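PDB 6WIS: DUF411 domain-containing protein from Pseudomonas aeruginosa, which is a copper resistance protein that binds a cysteine-bridged cluster of four copper ions and probably helps the bacterium to handle excess copper. Local coordinates for residues 52-57 and 88-93; 67-72 and 104-109; 13-18 and 95-100; 6-11 and 56-61; 80-85 and 110-115. One frame throughout, in Å; residues are numbered along the deposited sequence.

Contact 1: residues 52-57 and 88-93; sequences GSCHTG and PGMPVG. With CU (copper (II) ion), chain C; CU (copper (II) ion), chain D; CU (copper (II) ion), chain F.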
# COMPACT_ATOMS: atom_id res chain seq x y z
N GLY A 52 7.94 -3.46 5.24
CA GLY A 52 8.05 -2.19 4.56
C GLY A 52 8.18 -2.33 3.05
O GLY A 52 8.55 -3.37 2.51
N SER A 53 7.88 -1.24 2.36
CA SER A 53 7.94 -1.21 0.92
C SER A 53 8.48 0.16 0.55
O SER A 53 9.11 0.83 1.37
CB SER A 53 6.55 -1.54 0.33
OG SER A 53 6.58 -1.68 -1.07
N CYS A 54 8.23 0.59 -0.69
CA CYS A 54 8.79 1.82 -1.24
C CYS A 54 7.91 3.05 -1.00
O CYS A 54 8.34 4.19 -1.28
CB CYS A 54 9.00 1.63 -2.75
SG CYS A 54 7.49 0.89 -3.50
N HIS A 55 6.67 2.87 -0.55
CA HIS A 55 5.81 4.01 -0.26
C HIS A 55 4.80 3.60 0.81
O HIS A 55 4.56 2.41 1.02
CB HIS A 55 5.08 4.49 -1.53
CG HIS A 55 4.10 3.49 -2.08
ND1 HIS A 55 4.34 2.79 -3.25
CD2 HIS A 55 2.90 3.07 -1.63
CE1 HIS A 55 3.32 1.98 -3.49
NE2 HIS A 55 2.44 2.11 -2.51
N THR A 56 4.19 4.59 1.46
CA THR A 56 3.19 4.35 2.50
C THR A 56 2.02 5.28 2.26
O THR A 56 2.20 6.50 2.25
CB THR A 56 3.76 4.58 3.90
OG1 THR A 56 4.95 3.79 4.09
CG2 THR A 56 2.72 4.18 4.96
N GLY A 57 0.82 4.71 2.01
CA GLY A 57 -0.39 5.50 1.88
C GLY A 57 -1.18 5.51 3.19
O GLY A 57 -0.99 4.64 4.03
N PRO A 88 4.68 -6.31 1.10
CA PRO A 88 6.08 -5.99 1.41
C PRO A 88 6.95 -6.01 0.16
O PRO A 88 6.66 -6.71 -0.81
CB PRO A 88 6.49 -7.10 2.39
CG PRO A 88 5.20 -7.58 2.97
CD PRO A 88 4.19 -7.47 1.86
N GLY A 89 8.02 -5.22 0.19
CA GLY A 89 8.91 -5.26 -0.95
C GLY A 89 8.29 -4.64 -2.19
O GLY A 89 7.45 -3.73 -2.13
N MSE A 90 8.71 -5.15 -3.35
CA MSE A 90 8.16 -4.66 -4.61
C MSE A 90 8.06 -5.81 -5.59
O MSE A 90 8.89 -5.92 -6.49
CB MSE A 90 9.03 -3.54 -5.21
CG MSE A 90 9.24 -2.31 -4.34
SE MSE A 90 10.38 -0.94 -5.20
CE MSE A 90 12.01 -1.99 -5.47
N PRO A 91 7.04 -6.65 -5.43
CA PRO A 91 6.89 -7.82 -6.31
C PRO A 91 6.53 -7.39 -7.72
O PRO A 91 5.63 -6.56 -7.92
CB PRO A 91 5.77 -8.63 -5.66
CG PRO A 91 5.04 -7.65 -4.81
CD PRO A 91 6.05 -6.64 -4.34
N VAL A 92 7.24 -7.93 -8.70
CA VAL A 92 6.94 -7.61 -10.09
C VAL A 92 5.55 -8.15 -10.43
O VAL A 92 5.17 -9.24 -10.01
CB VAL A 92 8.02 -8.18 -11.03
CG1 VAL A 92 7.65 -7.96 -12.50
CG2 VAL A 92 9.36 -7.53 -10.76
N GLY A 93 4.77 -7.37 -11.18
CA GLY A 93 3.42 -7.74 -11.52
C GLY A 93 2.35 -7.13 -10.64
O GLY A 93 1.17 -7.14 -11.01
CU CU C . 6.41 2.81 -3.95
CU CU D . 7.33 0.83 -5.78
CU CU F . 9.50 -0.65 -7.43
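This is a loop-to-loop contact beside the copper cluster: G52, S53 and C54, just ahead of strand 55-59, meet G89 and M90 in the loop that follows strand 84-86. The backbones are pinned by the amide of G89, which donates a nearly linear bond (178°) to G52 O at 3.0 Å. One residue on, S53 OG donates to G89 O; the modelled separation is very short, so its exact length is doubtful. OG, anti to the backbone N (chi1 -173°) and beside its own carbonyl carbon, comes up to G89 O, and S53 N is itself held by E65. Beyond this pair the metal ligands begin. C54 SG bridges two coppers, reaching the ion of chain D at 2.3 Å and sharing that of chain C with H55 ND1, which binds it at 2.2 Å. The other loop supplies M90, present as selenomethionine, whose SE takes the copper of chain F at 2.4 Å. Its CG lies against C54 SG at 3.7 Å, so the two ligands also pack directly. C15, C16, H67 and M97 complete the three sites. The sulfur and selenium donors are soft and would suit cuprous copper, while the G89 to G52 bond, with the doubtful S53 pair beside it, probably steadies the backbone next to C54 and M90.

Contact 2: residues 67-72 and 104-109; sequences HVPAAD and DAYQVV. With CU (copper (II) ion), chain D.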
# COMPACT_ATOMS: atom_id res chain seq x y z
N HIS A 67 2.55 -1.82 -2.97
CA HIS A 67 1.76 -1.88 -4.19
C HIS A 67 0.48 -2.70 -4.00
O HIS A 67 0.24 -3.71 -4.66
CB HIS A 67 2.64 -2.42 -5.31
CG HIS A 67 3.71 -1.44 -5.73
ND1 HIS A 67 3.52 -0.55 -6.77
CD2 HIS A 67 4.93 -1.18 -5.22
CE1 HIS A 67 4.59 0.22 -6.88
NE2 HIS A 67 5.46 -0.14 -5.95
N VAL A 68 -0.36 -2.24 -3.07
CA VAL A 68 -1.66 -2.88 -2.80
C VAL A 68 -2.63 -2.54 -3.93
O VAL A 68 -2.80 -1.35 -4.27
CB VAL A 68 -2.23 -2.40 -1.47
CG1 VAL A 68 -3.57 -3.12 -1.19
CG2 VAL A 68 -1.23 -2.62 -0.28
N PRO A 69 -3.31 -3.52 -4.53
CA PRO A 69 -4.29 -3.20 -5.57
C PRO A 69 -5.46 -2.41 -5.00
O PRO A 69 -5.85 -2.58 -3.84
CB PRO A 69 -4.75 -4.59 -6.06
CG PRO A 69 -3.53 -5.48 -5.79
CD PRO A 69 -3.05 -4.97 -4.44
N ALA A 70 -6.06 -1.57 -5.86
CA ALA A 70 -7.17 -0.71 -5.44
C ALA A 70 -8.30 -1.51 -4.79
O ALA A 70 -8.83 -1.10 -3.75
CB ALA A 70 -7.70 0.07 -6.65
N ALA A 71 -8.68 -2.64 -5.39
CA ALA A 71 -9.78 -3.44 -4.85
C ALA A 71 -9.50 -3.95 -3.44
O ALA A 71 -10.42 -4.09 -2.62
CB ALA A 71 -10.09 -4.63 -5.77
N ASP A 72 -8.24 -4.22 -3.12
CA ASP A 72 -7.92 -4.67 -1.77
C ASP A 72 -7.84 -3.52 -0.79
O ASP A 72 -8.04 -3.75 0.41
CB ASP A 72 -6.61 -5.47 -1.78
CG ASP A 72 -6.68 -6.65 -2.73
OD1 ASP A 72 -7.72 -7.32 -2.73
OD2 ASP A 72 -5.71 -6.91 -3.49
N ASP A 104 6.02 -11.85 -9.68
CA ASP A 104 6.35 -12.49 -8.41
C ASP A 104 5.05 -12.78 -7.67
O ASP A 104 4.22 -11.88 -7.48
CB ASP A 104 7.24 -11.58 -7.56
CG ASP A 104 8.62 -11.37 -8.15
OD1 ASP A 104 9.30 -12.39 -8.43
OD2 ASP A 104 9.04 -10.20 -8.31
N ALA A 105 4.86 -14.02 -7.26
CA ALA A 105 3.76 -14.32 -6.35
C ALA A 105 3.80 -13.37 -5.15
O ALA A 105 4.87 -13.02 -4.65
CB ALA A 105 3.85 -15.78 -5.88
N TYR A 106 2.62 -12.94 -4.68
CA TYR A 106 2.59 -12.07 -3.51
C TYR A 106 1.22 -12.13 -2.85
O TYR A 106 0.24 -12.58 -3.45
CB TYR A 106 2.95 -10.61 -3.86
CG TYR A 106 1.91 -9.83 -4.68
CD1 TYR A 106 1.88 -9.93 -6.07
CD2 TYR A 106 0.99 -8.98 -4.05
CE1 TYR A 106 0.94 -9.22 -6.81
CE2 TYR A 106 0.04 -8.26 -4.78
CZ TYR A 106 0.02 -8.39 -6.16
OH TYR A 106 -0.89 -7.68 -6.89
N GLN A 107 1.17 -11.67 -1.61
CA GLN A 107 -0.06 -11.55 -0.85
C GLN A 107 -0.22 -10.11 -0.37
O GLN A 107 0.76 -9.39 -0.15
CB GLN A 107 -0.06 -12.49 0.38
CG GLN A 107 0.34 -13.94 0.08
CD GLN A 107 0.60 -14.75 1.35
OE1 GLN A 107 1.36 -14.33 2.23
NE2 GLN A 107 -0.03 -15.91 1.45
N VAL A 108 -1.46 -9.69 -0.23
CA VAL A 108 -1.79 -8.48 0.51
C VAL A 108 -2.11 -8.90 1.94
O VAL A 108 -3.03 -9.69 2.18
CB VAL A 108 -2.98 -7.74 -0.13
CG1 VAL A 108 -3.36 -6.55 0.75
CG2 VAL A 108 -2.64 -7.30 -1.56
N VAL A 109 -1.32 -8.41 2.89
CA VAL A 109 -1.38 -8.88 4.27
C VAL A 109 -2.08 -7.81 5.12
O VAL A 109 -1.55 -6.71 5.31
CB VAL A 109 0.02 -9.21 4.79
CG1 VAL A 109 -0.06 -9.76 6.22
CG2 VAL A 109 0.73 -10.19 3.85
CU CU D . 7.33 0.83 -5.78
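V68 and V108 mark the closest backbone approach, 6.5 Å between their CA atoms, where the chain entering helix 70-77 passes beside strand 106-111. Their side chains cross at about a right angle, CG1 of V68 touching CG1 of V108 at 3.9 Å; in both residues this methyl is anti to the backbone N. The second methyl of V108, CG2, meets P69 tip to tip, 3.7 Å from its CD. The same methyl rests 3.6 Å from OD2 of D72, an oxygen whose polar partner is the hydroxyl of Y123 on the neighbouring strand 117-123. P69, at the N-cap position of the helix, turns its CG toward Y106, and the two side chains meet tip to tip with CG 3.6 Å from OH. The phenol ring has D104 O at its edge, in its plane, and stacks with the ring of Y123. H67 begins the segment but sends its ring away from the strand: NE2 binds the copper of chain D at 2.1 Å, alongside C15 and C54, and ND1 is hydrogen-bonded to P95 O. That bond uses the second ring nitrogen and so would set the rotation of the imidazole about the metal. Across the segments the interaction is wholly van der Waals, methyls and proline ring against each other and against two oxygens. This packing joins the start of the helix to the sheet right beside a copper ligand, and the carboxylate of D72 is accommodated there through its bond to Y123.

Contact 3: residues 13-18 and 95-100; sequences CGCCKD and PGMEMG. With CU (copper (II) ion), chain E; CU (copper (II) ion), chain D; ZN (zinc ion), chain J; CU (copper (II) ion), chain F.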
# COMPACT_ATOMS: atom_id res chain seq x y z
N CYS A 13 11.60 7.12 -7.23
CA CYS A 13 11.02 5.79 -7.35
C CYS A 13 9.86 5.89 -8.34
O CYS A 13 8.85 6.53 -8.06
CB CYS A 13 10.55 5.27 -5.98
SG CYS A 13 10.17 3.51 -5.90
N GLY A 14 10.04 5.29 -9.52
CA GLY A 14 9.08 5.41 -10.60
C GLY A 14 7.83 4.60 -10.37
O GLY A 14 6.73 5.06 -10.72
N CYS A 15 7.97 3.42 -9.75
CA CYS A 15 6.82 2.54 -9.52
C CYS A 15 5.79 3.18 -8.59
O CYS A 15 4.58 2.98 -8.78
CB CYS A 15 7.29 1.20 -8.96
SG CYS A 15 8.48 1.46 -7.62
N CYS A 16 6.23 3.93 -7.57
CA CYS A 16 5.29 4.63 -6.69
C CYS A 16 4.37 5.55 -7.49
O CYS A 16 3.16 5.61 -7.23
CB CYS A 16 6.01 5.45 -5.62
SG CYS A 16 7.35 4.62 -4.69
N LYS A 17 4.94 6.31 -8.43
CA LYS A 17 4.16 7.22 -9.25
C LYS A 17 3.20 6.48 -10.17
O LYS A 17 2.09 6.96 -10.43
CB LYS A 17 5.10 8.12 -10.08
CG LYS A 17 5.90 9.14 -9.24
CD LYS A 17 6.98 9.85 -10.08
N ASP A 18 3.62 5.31 -10.67
CA ASP A 18 2.74 4.48 -11.49
C ASP A 18 1.59 3.93 -10.66
O ASP A 18 0.43 3.93 -11.10
CB ASP A 18 3.57 3.35 -12.13
CG ASP A 18 2.79 2.53 -13.19
OD1 ASP A 18 1.80 3.00 -13.75
OD2 ASP A 18 3.20 1.41 -13.49
N PRO A 95 0.37 -3.86 -8.99
CA PRO A 95 0.01 -2.62 -9.70
C PRO A 95 1.03 -1.52 -9.48
O PRO A 95 1.41 -1.21 -8.35
CB PRO A 95 -1.36 -2.24 -9.11
CG PRO A 95 -1.85 -3.46 -8.38
CD PRO A 95 -0.66 -4.31 -8.03
N GLY A 96 1.47 -0.91 -10.59
CA GLY A 96 2.55 0.05 -10.55
C GLY A 96 3.93 -0.56 -10.65
O GLY A 96 4.89 0.18 -10.87
N MSE A 97 4.04 -1.88 -10.53
CA MSE A 97 5.30 -2.62 -10.67
C MSE A 97 5.17 -3.62 -11.83
O MSE A 97 5.90 -4.59 -11.92
CB MSE A 97 5.64 -3.37 -9.37
CG MSE A 97 6.49 -2.56 -8.29
SE MSE A 97 8.26 -2.02 -8.97
CE MSE A 97 8.91 -3.86 -9.27
N GLU A 98 4.21 -3.42 -12.74
CA GLU A 98 3.98 -4.45 -13.73
C GLU A 98 4.99 -4.32 -14.88
O GLU A 98 5.29 -3.21 -15.34
CB GLU A 98 2.54 -4.40 -14.24
CG GLU A 98 2.23 -3.33 -15.23
CD GLU A 98 2.03 -1.96 -14.61
OE1 GLU A 98 2.18 -1.76 -13.37
OE2 GLU A 98 1.73 -1.08 -15.42
N MSE A 99 5.55 -5.45 -15.29
CA MSE A 99 6.55 -5.47 -16.35
C MSE A 99 6.36 -6.69 -17.26
O MSE A 99 7.18 -7.62 -17.24
CB MSE A 99 7.96 -5.47 -15.75
CG MSE A 99 8.26 -4.27 -14.88
SE MSE A 99 10.01 -4.23 -14.11
CE MSE A 99 9.71 -2.69 -13.01
N GLY A 100 5.28 -6.72 -18.02
CA GLY A 100 5.03 -7.84 -18.93
C GLY A 100 4.23 -8.96 -18.28
O GLY A 100 3.53 -8.78 -17.29
CU CU E . 7.98 3.45 -6.49
CU CU D . 7.33 0.83 -5.78
ZN ZN J . 1.15 0.90 -14.43
CU CU F . 9.50 -0.65 -7.43
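C15 and D18, near the start of helix 14-24, are the residues that meet G96, M97 and E98 of the long loop before strand 106-111. C13 opens the segment as a ligand, SG 2.3 Å from the copper of chain E. G14 follows, its carbonyl accepting the amide of D18. C15 then does most of the bridging: its SG binds the coppers of chains D, E and F, and its CB lies 3.2 Å from G96 O. The same CB is 3.4 Å from SE of M97, a selenomethionine that grips the copper of chain F at 2.4 Å, with M90 as the third ligand. C16 faces away from the loop and joins C13 and C15 on the chain E copper, its SG also serving the ion held by C54 and H55. D18 returns to the loop. Its CG is anti to the backbone N (chi1 -171°), and both carboxylate oxygens take the zinc of chain J at 2.3 Å. OD2 also packs 3.3 Å from CA of G96, whose positive phi of 87° and closeness to C15 O leave little place for a CB. E98 brings OE2 to the same zinc at 2.3 Å, and H22 completes the site; the other oxygen of E98, OE1, receives a weak bond from G96 N at 3.0 Å. Zinc thus draws together two carboxylates that would otherwise probably repel. The Cys-Gly-Cys-Cys motif at the helix start, with C15 bridging three ions, is the core of the cysteine-bridged tetranuclear copper cluster.

Contact 4: residues 6-11 and 56-61; sequences DVHRDA and TGVIDG. With ZN (zinc ion), chain K.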
# COMPACT_ATOMS: atom_id res chain seq x y z
N ASP A 6 -3.55 9.71 1.03
CA ASP A 6 -2.31 10.49 1.06
C ASP A 6 -1.11 9.56 1.04
O ASP A 6 -1.02 8.64 1.85
CB ASP A 6 -2.25 11.41 2.29
CG ASP A 6 -1.11 12.43 2.19
OD1 ASP A 6 -0.99 13.11 1.13
OD2 ASP A 6 -0.34 12.57 3.17
N VAL A 7 -0.17 9.80 0.13
CA VAL A 7 0.93 8.88 -0.13
C VAL A 7 2.26 9.55 0.21
O VAL A 7 2.57 10.64 -0.30
CB VAL A 7 0.92 8.39 -1.58
CG1 VAL A 7 2.09 7.43 -1.83
CG2 VAL A 7 -0.43 7.71 -1.88
N HIS A 8 3.04 8.90 1.07
CA HIS A 8 4.43 9.25 1.34
C HIS A 8 5.29 8.27 0.57
O HIS A 8 5.20 7.06 0.80
CB HIS A 8 4.76 9.18 2.84
CG HIS A 8 3.68 9.67 3.73
ND1 HIS A 8 3.77 10.85 4.44
CD2 HIS A 8 2.47 9.14 4.05
CE1 HIS A 8 2.67 11.04 5.15
NE2 HIS A 8 1.86 10.01 4.93
N ARG A 9 6.11 8.76 -0.36
CA ARG A 9 6.82 7.85 -1.26
C ARG A 9 8.32 8.12 -1.29
O ARG A 9 8.78 9.25 -1.09
CB ARG A 9 6.25 7.93 -2.69
CG ARG A 9 6.29 9.32 -3.33
CD ARG A 9 5.85 9.27 -4.79
NE ARG A 9 5.59 10.59 -5.34
CZ ARG A 9 6.44 11.28 -6.10
NH1 ARG A 9 7.63 10.79 -6.41
NH2 ARG A 9 6.08 12.47 -6.57
N ASP A 10 9.07 7.05 -1.55
CA ASP A 10 10.52 7.11 -1.70
C ASP A 10 10.92 8.09 -2.79
O ASP A 10 10.24 8.22 -3.82
CB ASP A 10 11.06 5.73 -2.03
CG ASP A 10 11.29 4.89 -0.80
OD1 ASP A 10 11.06 5.40 0.32
OD2 ASP A 10 11.71 3.73 -0.95
N ALA A 11 12.02 8.80 -2.57
CA ALA A 11 12.55 9.66 -3.62
C ALA A 11 13.00 8.82 -4.81
O ALA A 11 13.50 7.70 -4.64
CB ALA A 11 13.72 10.51 -3.10
N THR A 56 4.19 4.59 1.46
CA THR A 56 3.19 4.35 2.50
C THR A 56 2.02 5.28 2.26
O THR A 56 2.20 6.50 2.25
CB THR A 56 3.76 4.58 3.90
OG1 THR A 56 4.95 3.79 4.09
CG2 THR A 56 2.72 4.18 4.96
N GLY A 57 0.82 4.71 2.01
CA GLY A 57 -0.39 5.50 1.88
C GLY A 57 -1.18 5.51 3.19
O GLY A 57 -0.99 4.64 4.03
N VAL A 58 -2.04 6.53 3.36
CA VAL A 58 -2.91 6.62 4.54
C VAL A 58 -4.31 6.93 4.06
O VAL A 58 -4.53 7.92 3.35
CB VAL A 58 -2.45 7.69 5.55
CG1 VAL A 58 -3.31 7.58 6.84
CG2 VAL A 58 -0.97 7.51 5.91
N ILE A 59 -5.27 6.08 4.43
CA ILE A 59 -6.65 6.32 4.01
C ILE A 59 -7.53 6.07 5.22
O ILE A 59 -7.46 5.00 5.83
CB ILE A 59 -7.09 5.45 2.81
CG1 ILE A 59 -8.58 5.71 2.49
CG2 ILE A 59 -6.82 3.94 3.04
CD1 ILE A 59 -8.95 5.40 1.02
N ASP A 60 -8.31 7.08 5.61
CA ASP A 60 -9.28 6.97 6.69
C ASP A 60 -8.65 6.34 7.93
O ASP A 60 -9.25 5.50 8.61
CB ASP A 60 -10.53 6.20 6.23
CG ASP A 60 -11.29 6.93 5.11
OD1 ASP A 60 -11.57 8.15 5.23
OD2 ASP A 60 -11.59 6.28 4.08
N GLY A 61 -7.39 6.71 8.19
CA GLY A 61 -6.69 6.29 9.37
C GLY A 61 -5.87 5.02 9.25
O GLY A 61 -5.08 4.73 10.16
ZN ZN K . 5.40 12.16 4.35
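The imidazole of H8 has T56 O at its edge and in its plane, CD2 standing 3.2 Å from that oxygen. CG2 of V58 also lies near the ring plane, 3.9 Å from NE2, while the ring of H33 meets it with planes nearly perpendicular. CG of H8 is anti to the carbonyl carbon, beside the backbone N (chi1 -39°). ND1 of H8 binds the zinc of chain K at 2.1 Å; H33 and E35 supply the other protein ligands. T56 O has a second role, accepting the amide of H8 at 2.8 Å, and T56 N returns a bond to H8 O at 2.7 Å. Two residues further, D6 and V58 form the next hydrogen-bonded antiparallel pair, D6 N to V58 O at 3.1 Å and V58 N to D6 O at 2.8 Å. V7 and G57 between them are a non-hydrogen-bonded pair, where CA of G57 approaches D6 O at 3.2 Å. D6, H8, T56 and V58 share the face toward helix 38-45; V7 points to the other, against W19 of helix 14-24. Strand 4-9 lies between strand 55-59 and its parallel neighbour 29-34, an arrangement consistent with the central sheet of a thioredoxin-like fold.

Contact 5: residues 80-85 and 110-115; sequences ADLVGA and GLTRSG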
# COMPACT_ATOMS: atom_id res chain seq x y z
N ALA A 80 -13.31 -3.66 10.05
CA ALA A 80 -13.10 -2.89 11.27
C ALA A 80 -11.99 -3.46 12.14
O ALA A 80 -11.43 -2.73 12.96
CB ALA A 80 -14.40 -2.83 12.08
N ASP A 81 -11.63 -4.73 11.96
CA ASP A 81 -10.54 -5.30 12.75
C ASP A 81 -9.14 -4.97 12.21
O ASP A 81 -8.16 -5.26 12.89
CB ASP A 81 -10.70 -6.83 12.82
CG ASP A 81 -10.78 -7.46 11.45
OD1 ASP A 81 -11.55 -6.95 10.60
OD2 ASP A 81 -10.08 -8.47 11.20
N LEU A 82 -9.02 -4.36 11.02
CA LEU A 82 -7.72 -4.13 10.39
C LEU A 82 -7.35 -2.65 10.43
O LEU A 82 -8.17 -1.78 10.13
CB LEU A 82 -7.70 -4.61 8.93
CG LEU A 82 -7.95 -6.10 8.68
CD1 LEU A 82 -7.88 -6.40 7.19
CD2 LEU A 82 -6.97 -6.97 9.46
N VAL A 83 -6.09 -2.40 10.78
CA VAL A 83 -5.53 -1.06 10.82
C VAL A 83 -4.62 -0.76 9.62
O VAL A 83 -4.12 0.36 9.49
CB VAL A 83 -4.76 -0.86 12.14
CG1 VAL A 83 -3.44 -1.60 12.07
CG2 VAL A 83 -4.57 0.63 12.47
N GLY A 84 -4.38 -1.74 8.74
CA GLY A 84 -3.51 -1.53 7.60
C GLY A 84 -3.39 -2.80 6.79
O GLY A 84 -3.78 -3.88 7.22
N ALA A 85 -2.90 -2.63 5.56
CA ALA A 85 -2.56 -3.75 4.70
C ALA A 85 -1.25 -3.43 3.99
O ALA A 85 -0.97 -2.27 3.69
CB ALA A 85 -3.64 -4.05 3.67
N GLY A 110 -3.26 -8.13 5.64
CA GLY A 110 -3.91 -7.24 6.56
C GLY A 110 -3.37 -7.40 7.97
O GLY A 110 -2.92 -8.47 8.37
N LEU A 111 -3.37 -6.31 8.72
CA LEU A 111 -2.84 -6.35 10.10
C LEU A 111 -3.83 -5.79 11.12
O LEU A 111 -4.39 -4.76 10.86
CB LEU A 111 -1.59 -5.48 10.13
CG LEU A 111 -0.43 -6.06 9.36
CD1 LEU A 111 0.71 -5.07 9.29
CD2 LEU A 111 0.00 -7.36 9.99
N THR A 112 -4.04 -6.52 12.20
CA THR A 112 -4.82 -5.99 13.31
C THR A 112 -3.92 -5.23 14.27
O THR A 112 -2.69 -5.31 14.20
CB THR A 112 -5.55 -7.10 14.05
OG1 THR A 112 -4.59 -7.83 14.82
CG2 THR A 112 -6.22 -8.06 13.06
N ARG A 113 -4.54 -4.49 15.19
CA ARG A 113 -3.78 -3.88 16.28
C ARG A 113 -3.08 -4.93 17.13
O ARG A 113 -1.94 -4.73 17.55
CB ARG A 113 -4.69 -3.01 17.14
CG ARG A 113 -4.77 -1.58 16.61
CD ARG A 113 -5.73 -0.72 17.41
NE ARG A 113 -6.46 0.19 16.53
CZ ARG A 113 -5.97 1.32 16.04
NH1 ARG A 113 -4.73 1.70 16.35
NH2 ARG A 113 -6.71 2.08 15.24
N SER A 114 -3.73 -6.07 17.39
CA SER A 114 -3.10 -7.09 18.21
C SER A 114 -1.86 -7.68 17.55
O SER A 114 -1.20 -8.55 18.12
CB SER A 114 -4.09 -8.21 18.55
OG SER A 114 -4.92 -8.54 17.44
N GLY A 115 -1.53 -7.19 16.35
CA GLY A 115 -0.42 -7.73 15.60
C GLY A 115 -0.77 -8.89 14.71
O GLY A 115 0.11 -9.40 14.00
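An antiparallel pairing of strands 84-86 and 106-111 is interrupted by what looks like a classic beta bulge, V83 and G84 facing L111. V83 N donates to L111 O at 2.9 Å, and L111 N donates to G84 O, also at 2.9 Å. A85 and G110 form the non-hydrogen-bonded pair beyond. L82 lays CD2 against the peptide joining G110 to L111, 3.7 Å from L111 N, and touches CG2 of T112 with the same methyl; its other methyl, CD1, lies 4.1 Å from CA of G110. Toward the turn, T112 brings CB to within 3.4 Å of D81 O. V83 reaches the other way: CG2, anti to the backbone N, sits over one face of the R113 guanidinium, 3.7 Å above its plane and offset toward the rim. The type I turn from T112 to G115, which leads to strand 117-123, has the T112 and S114 hydroxyls hydrogen-bonded to each other, OG1 to OG at 2.7 Å. D81 has its own salt bridge with R79. Two backbone bonds thus carry the polar part of the contact, with L82 buried against L76 and L120 on one flank and the cation of R113 packed on a V83 methyl at the exposed end.

Overall arrangement
Contacts 1, 2, 4 and 5 all reach the one mixed sheet, in which strands 4-9 and 55-59 (contact 4) lie toward one side and strands 84-86 and 106-111 (contact 5) toward the other, their centres about 17 Å apart. Contacts 1, 2 and 3 meet at the copper of chain D, with contact 1 about 9 Å from contact 2 and about 10 Å from contact 3, centre to centre. Contact 5 is remotest, its centre about 26 Å from that of contact 3. Along the chain contact 4 closes before contacts 2 and 5 open. Contact 3 joins 13-18 to 95-100; contact 1 lies within that span and contact 2 crosses it, bringing together copper ligands from the start of helix 14-24, residues 54-67 and 90-97.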